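Local coordinates for protein putative xylanase (Bacteroides fragilis, PDB 2P1G) that is of unproven function but may be a hydrolase acting on glycosyl bonds and belongs to an N-acetylmuramoyl-L-alanine amidase-like family, at residues A[68-71]-A[72-76]; A[106-109]-A[110-114]. All blocks are in the same frame, centred on the assembly; numbering follows the deposited sequence.

Both contacts are local, each between side chains a few residues apart on one continuous piece of chain, and their centres lie about 24 Å apart with nearest atoms about 11 Å from each other. Contact 1 occupies the later part of helix 65-76, where regular i to i+4 backbone bonds run beneath two water bridges; it buries Phe-68, Leu-72 and Ile-75 against helix 43-54, while Arg-70 is exposed. Contact 2 covers the short helix 108-112 together with strand 106-107, which pairs with strand 231-238. It depends on a side-chain cap, mostly weaker or more bent backbone bonds, and a valine-tyrosine packing; Val-108, Thr-109 and Ser-113 are buried, Ala-111 and Tyr-112 exposed.

Contact 1. Residues A[68-71]-A[72-76]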
loop_
_atom_site.group_PDB
_atom_site.type_symbol
_atom_site.label_atom_id
_atom_site.label_comp_id
_atom_site.label_asym_id
_atom_site.label_seq_id
_atom_site.Cartn_x
_atom_site.Cartn_y
_atom_site.Cartn_z
ATOM N N PHE A 68 9.404 11.160 12.212
ATOM C CA PHE A 68 8.413 10.917 11.162
ATOM C C PHE A 68 9.141 10.816 9.823
ATOM O O PHE A 68 8.937 9.876 9.072
ATOM C CB PHE A 68 7.368 12.033 11.142
ATOM C CG PHE A 68 6.518 12.066 9.904
ATOM C CD1 PHE A 68 5.492 11.144 9.717
ATOM C CD2 PHE A 68 6.721 13.045 8.936
ATOM C CE1 PHE A 68 4.690 11.185 8.563
ATOM C CE2 PHE A 68 5.936 13.100 7.786
ATOM C CZ PHE A 68 4.918 12.163 7.596
ATOM N N ALA A 69 10.005 11.787 9.556
ATOM C CA ALA A 69 10.751 11.855 8.291
ATOM C C ALA A 69 11.665 10.643 8.087
ATOM O O ALA A 69 11.731 10.086 6.984
ATOM C CB ALA A 69 11.556 13.134 8.250
ATOM N N ARG A 70 12.370 10.238 9.143
ATOM C CA ARG A 70 13.187 9.019 9.103
ATOM C C ARG A 70 12.336 7.791 8.757
ATOM O O ARG A 70 12.675 7.014 7.841
ATOM C CB ARG A 70 13.887 8.789 10.445
ATOM C CG ARG A 70 14.712 7.495 10.479
ATOM C CD ARG A 70 15.271 7.218 11.867
ATOM N NE ARG A 70 16.234 8.245 12.238
ATOM C CZ ARG A 70 16.104 9.095 13.249
ATOM N NH1 ARG A 70 15.046 9.063 14.062
ATOM N NH2 ARG A 70 17.071 9.970 13.461
ATOM N N ASN A 71 11.235 7.624 9.488
ATOM C CA ASN A 71 10.331 6.481 9.269
ATOM C C ASN A 71 9.802 6.459 7.829
ATOM O O ASN A 71 9.815 5.420 7.155
ATOM C CB ASN A 71 9.159 6.523 10.261
ATOM C CG ASN A 71 9.593 6.313 11.716
ATOM O OD1 ASN A 71 10.719 5.893 11.995
ATOM N ND2 ASN A 71 8.684 6.592 12.646
ATOM N N LEU A 72 9.344 7.608 7.358
ATOM C CA LEU A 72 8.763 7.689 6.028
ATOM C C LEU A 72 9.786 7.300 4.985
ATOM O O LEU A 72 9.464 6.556 4.055
ATOM C CB LEU A 72 8.218 9.089 5.746
ATOM C CG LEU A 72 7.561 9.271 4.375
ATOM C CD1 LEU A 72 6.262 8.457 4.266
ATOM C CD2 LEU A 72 7.268 10.745 4.116
ATOM N N GLN A 73 11.023 7.771 5.143
ATOM C CA GLN A 73 12.070 7.427 4.184
ATOM C C GLN A 73 12.306 5.902 4.177
ATOM O O GLN A 73 12.442 5.291 3.113
ATOM C CB GLN A 73 13.360 8.180 4.501
ATOM C CG GLN A 73 14.496 7.809 3.569
ATOM C CD GLN A 73 15.634 8.771 3.645
ATOM O OE1 GLN A 73 15.457 9.948 4.002
ATOM N NE2 GLN A 73 16.817 8.290 3.307
ATOM N N ARG A 74 12.300 5.306 5.366
ATOM C CA ARG A 74 12.463 3.860 5.536
ATOM C C ARG A 74 11.356 3.013 4.905
ATOM O O ARG A 74 11.583 1.876 4.461
ATOM C CB ARG A 74 12.564 3.532 7.024
ATOM C CG ARG A 74 13.929 3.971 7.651
ATOM C CD ARG A 74 13.984 3.555 9.114
ATOM N NE ARG A 74 13.874 2.094 9.272
ATOM C CZ ARG A 74 13.561 1.461 10.397
ATOM N NH1 ARG A 74 13.343 2.125 11.528
ATOM N NH2 ARG A 74 13.482 0.147 10.394
ATOM N N ILE A 75 10.147 3.553 4.898
ATOM C CA ILE A 75 8.986 2.850 4.298
ATOM C C ILE A 75 8.829 3.053 2.790
ATOM O O ILE A 75 8.388 2.135 2.043
ATOM C CB ILE A 75 7.723 3.329 5.007
ATOM C CG1 ILE A 75 7.734 2.835 6.471
ATOM C CG2 ILE A 75 6.473 2.879 4.283
ATOM C CD1 ILE A 75 6.908 3.755 7.374
ATOM N N ARG A 76 9.166 4.258 2.339
ATOM C CA ARG A 76 8.897 4.643 0.952
ATOM C C ARG A 76 9.964 4.194 -0.026
ATOM O O ARG A 76 9.657 3.932 -1.188
ATOM C CB ARG A 76 8.734 6.171 0.857
ATOM C CG ARG A 76 8.522 6.693 -0.567
ATOM C CD ARG A 76 8.039 8.146 -0.535
ATOM N NE ARG A 76 6.679 8.297 -0.013
ATOM C CZ ARG A 76 6.151 9.489 0.289
ATOM N NH1 ARG A 76 6.872 10.595 0.097
ATOM N NH2 ARG A 76 4.916 9.588 0.769
HETATM O O HOH W 1 14.396 11.050 6.168
HETATM O O HOH W 2 13.291 4.903 12.117
#
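Two turns of regular alpha-helix, in the later part of helix 65-76, bring Phe-68, Ala-69, Arg-70 and Asn-71 against Leu-72, Gln-73, Arg-74 and Ile-75. Each residue from 72 to 75 donates its backbone N-H four residues back, as in Leu-72 N to Phe-68 O at 2.9 Å. On the buried side Phe-68 CZ meets Leu-72 CD2 obliquely at 4.4 Å. In Ile-75 the first torsion (chi1 -68°) sets CG1 beside the backbone N, and CG1 and then CD1, extended beyond it (chi2 154°), each lie 3.4 Å from Asn-71 O. The polar flank is bridged by water. One water donates to Asn-71 OD1 and accepts from Arg-74 NH1, both at 2.8 Å, lying in the guanidinium plane at its edge; a second donates to Gln-73 OE1 at 2.7 Å and weakly to Ala-69 O. Other atoms of the same side chains bond outside the segments: Asn-71 ND2 to Ala-52 O, Arg-74 NE to Gln-102 OE1 and Gln-73 NE2 to Gly-80 O. The buried side faces helix 43-54, with Phe-68 on Ala-52 and Met-53, Leu-72 on Tyr-49, and Ile-75 on Leu-51.

Contact 2. Residues A[106-109]-A[110-114]; sequences EDVT and AAYSP
Asp-107 reaches forward over Ala-110, its CB 3.8 Å from Ala-110 CB. With CG anti to the backbone N (chi1 -173°), the carboxylate is laid alongside that methyl, and CG comes within 3.4 Å of Ala-110 CB. At the tip the two oxygens part company. OD1 accepts from Ala-110 N at 2.9 Å, with an N-H...O angle of 149°, and the donor meets it from above the carboxylate plane. OD2 instead forms a salt bridge with Arg-235 of strand 231-238, so each oxygen has its own partner, and the negative charge is probably stabilised both by the arginine and by the helix start. This is an N-cap: Asp-107 ends strand 106-107 and its side chain takes up an amide N-H of the first turn of helix 108-112. The helix is short, and its backbone bonds are mixed. Ala-111 N binds Val-108 O, three residues back, at 2.9 Å and Asp-107 O only weakly, whereas Ser-113 N reaches Thr-109 O in a straighter bond (160°). The side chains of Val-108 and Tyr-112, one turn apart, run alongside each other in the same direction; the valine CG1 touches Tyr-112 CD2 at 3.8 Å, while Val-108 O sits in the ring plane at its edge, 3.4 Å from the same CD2. The tyrosine ring also stacks with Trp-171, which the side chains of Val-108 and Thr-109 also touch. Thr-109 OG1 accepts from Val-236 N, tying the helix to strand 231-238, and Ser-113 OG bonds to Tyr-158 O just beyond the helix end.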
loop_
_atom_site.group_PDB
_atom_site.type_symbol
_atom_site.label_atom_id
_atom_site.label_comp_id
_atom_site.label_asym_id
_atom_site.label_seq_id
_atom_site.Cartn_x
_atom_site.Cartn_y
_atom_site.Cartn_z
ATOM N N GLU A 106 4.398 -6.860 10.437
ATOM C CA GLU A 106 4.306 -8.307 10.410
ATOM C C GLU A 106 3.254 -8.741 9.397
ATOM O O GLU A 106 2.221 -8.080 9.250
ATOM C CB GLU A 106 3.992 -8.889 11.773
ATOM C CG GLU A 106 2.919 -8.223 12.534
ATOM C CD GLU A 106 2.666 -8.910 13.883
ATOM O OE1 GLU A 106 3.644 -9.148 14.639
ATOM O OE2 GLU A 106 1.492 -9.210 14.171
ATOM N N ASP A 107 3.551 -9.833 8.701
ATOM C CA ASP A 107 2.663 -10.373 7.661
ATOM C C ASP A 107 1.691 -11.327 8.352
ATOM O O ASP A 107 1.987 -12.523 8.589
ATOM C CB ASP A 107 3.501 -11.050 6.560
ATOM C CG ASP A 107 2.681 -11.474 5.374
ATOM O OD1 ASP A 107 1.457 -11.654 5.549
ATOM O OD2 ASP A 107 3.249 -11.593 4.237
ATOM N N VAL A 108 0.521 -10.788 8.680
ATOM C CA VAL A 108 -0.495 -11.527 9.430
ATOM C C VAL A 108 -1.102 -12.644 8.563
ATOM O O VAL A 108 -1.235 -13.786 9.005
ATOM C CB VAL A 108 -1.617 -10.589 9.930
ATOM C CG1 VAL A 108 -2.682 -11.409 10.641
ATOM C CG2 VAL A 108 -1.036 -9.504 10.887
ATOM N N THR A 109 -1.451 -12.334 7.326
ATOM C CA THR A 109 -1.933 -13.404 6.436
ATOM C C THR A 109 -0.914 -14.556 6.273
ATOM O O THR A 109 -1.303 -15.701 6.086
ATOM C CB THR A 109 -2.452 -12.884 5.071
ATOM O OG1 THR A 109 -1.874 -11.602 4.760
ATOM C CG2 THR A 109 -3.965 -12.738 5.103
ATOM N N ALA A 110 0.381 -14.256 6.336
ATOM C CA ALA A 110 1.404 -15.315 6.299
ATOM C C ALA A 110 1.305 -16.249 7.497
ATOM O O ALA A 110 1.600 -17.443 7.375
ATOM C CB ALA A 110 2.797 -14.719 6.218
ATOM N N ALA A 111 0.883 -15.710 8.634
ATOM C CA ALA A 111 0.768 -16.487 9.872
ATOM C C ALA A 111 -0.512 -17.328 9.925
ATOM O O ALA A 111 -0.549 -18.377 10.582
ATOM C CB ALA A 111 0.833 -15.561 11.067
ATOM N N TYR A 112 -1.555 -16.875 9.246
ATOM C CA TYR A 112 -2.888 -17.469 9.403
ATOM C C TYR A 112 -3.432 -18.221 8.192
ATOM O O TYR A 112 -4.129 -19.232 8.331
ATOM C CB TYR A 112 -3.897 -16.389 9.785
ATOM C CG TYR A 112 -3.852 -15.983 11.227
ATOM C CD1 TYR A 112 -4.723 -16.566 12.175
ATOM C CD2 TYR A 112 -2.958 -15.028 11.657
ATOM C CE1 TYR A 112 -4.686 -16.176 13.523
ATOM C CE2 TYR A 112 -2.921 -14.633 12.993
ATOM C CZ TYR A 112 -3.784 -15.209 13.911
ATOM O OH TYR A 112 -3.711 -14.795 15.217
ATOM N N SER A 113 -3.166 -17.713 6.993
ATOM C CA SER A 113 -3.821 -18.276 5.832
ATOM C C SER A 113 -2.957 -19.290 5.102
ATOM O O SER A 113 -1.757 -19.042 4.867
ATOM C CB SER A 113 -4.281 -17.176 4.872
ATOM O OG SER A 113 -4.887 -17.772 3.739
ATOM N N PRO A 114 -3.554 -20.430 4.714
ATOM C CA PRO A 114 -2.809 -21.423 3.916
ATOM C C PRO A 114 -2.829 -21.125 2.420
ATOM O O PRO A 114 -2.143 -21.827 1.673
ATOM C CB PRO A 114 -3.573 -22.727 4.189
ATOM C CG PRO A 114 -4.991 -22.276 4.379
ATOM C CD PRO A 114 -4.934 -20.884 4.998
#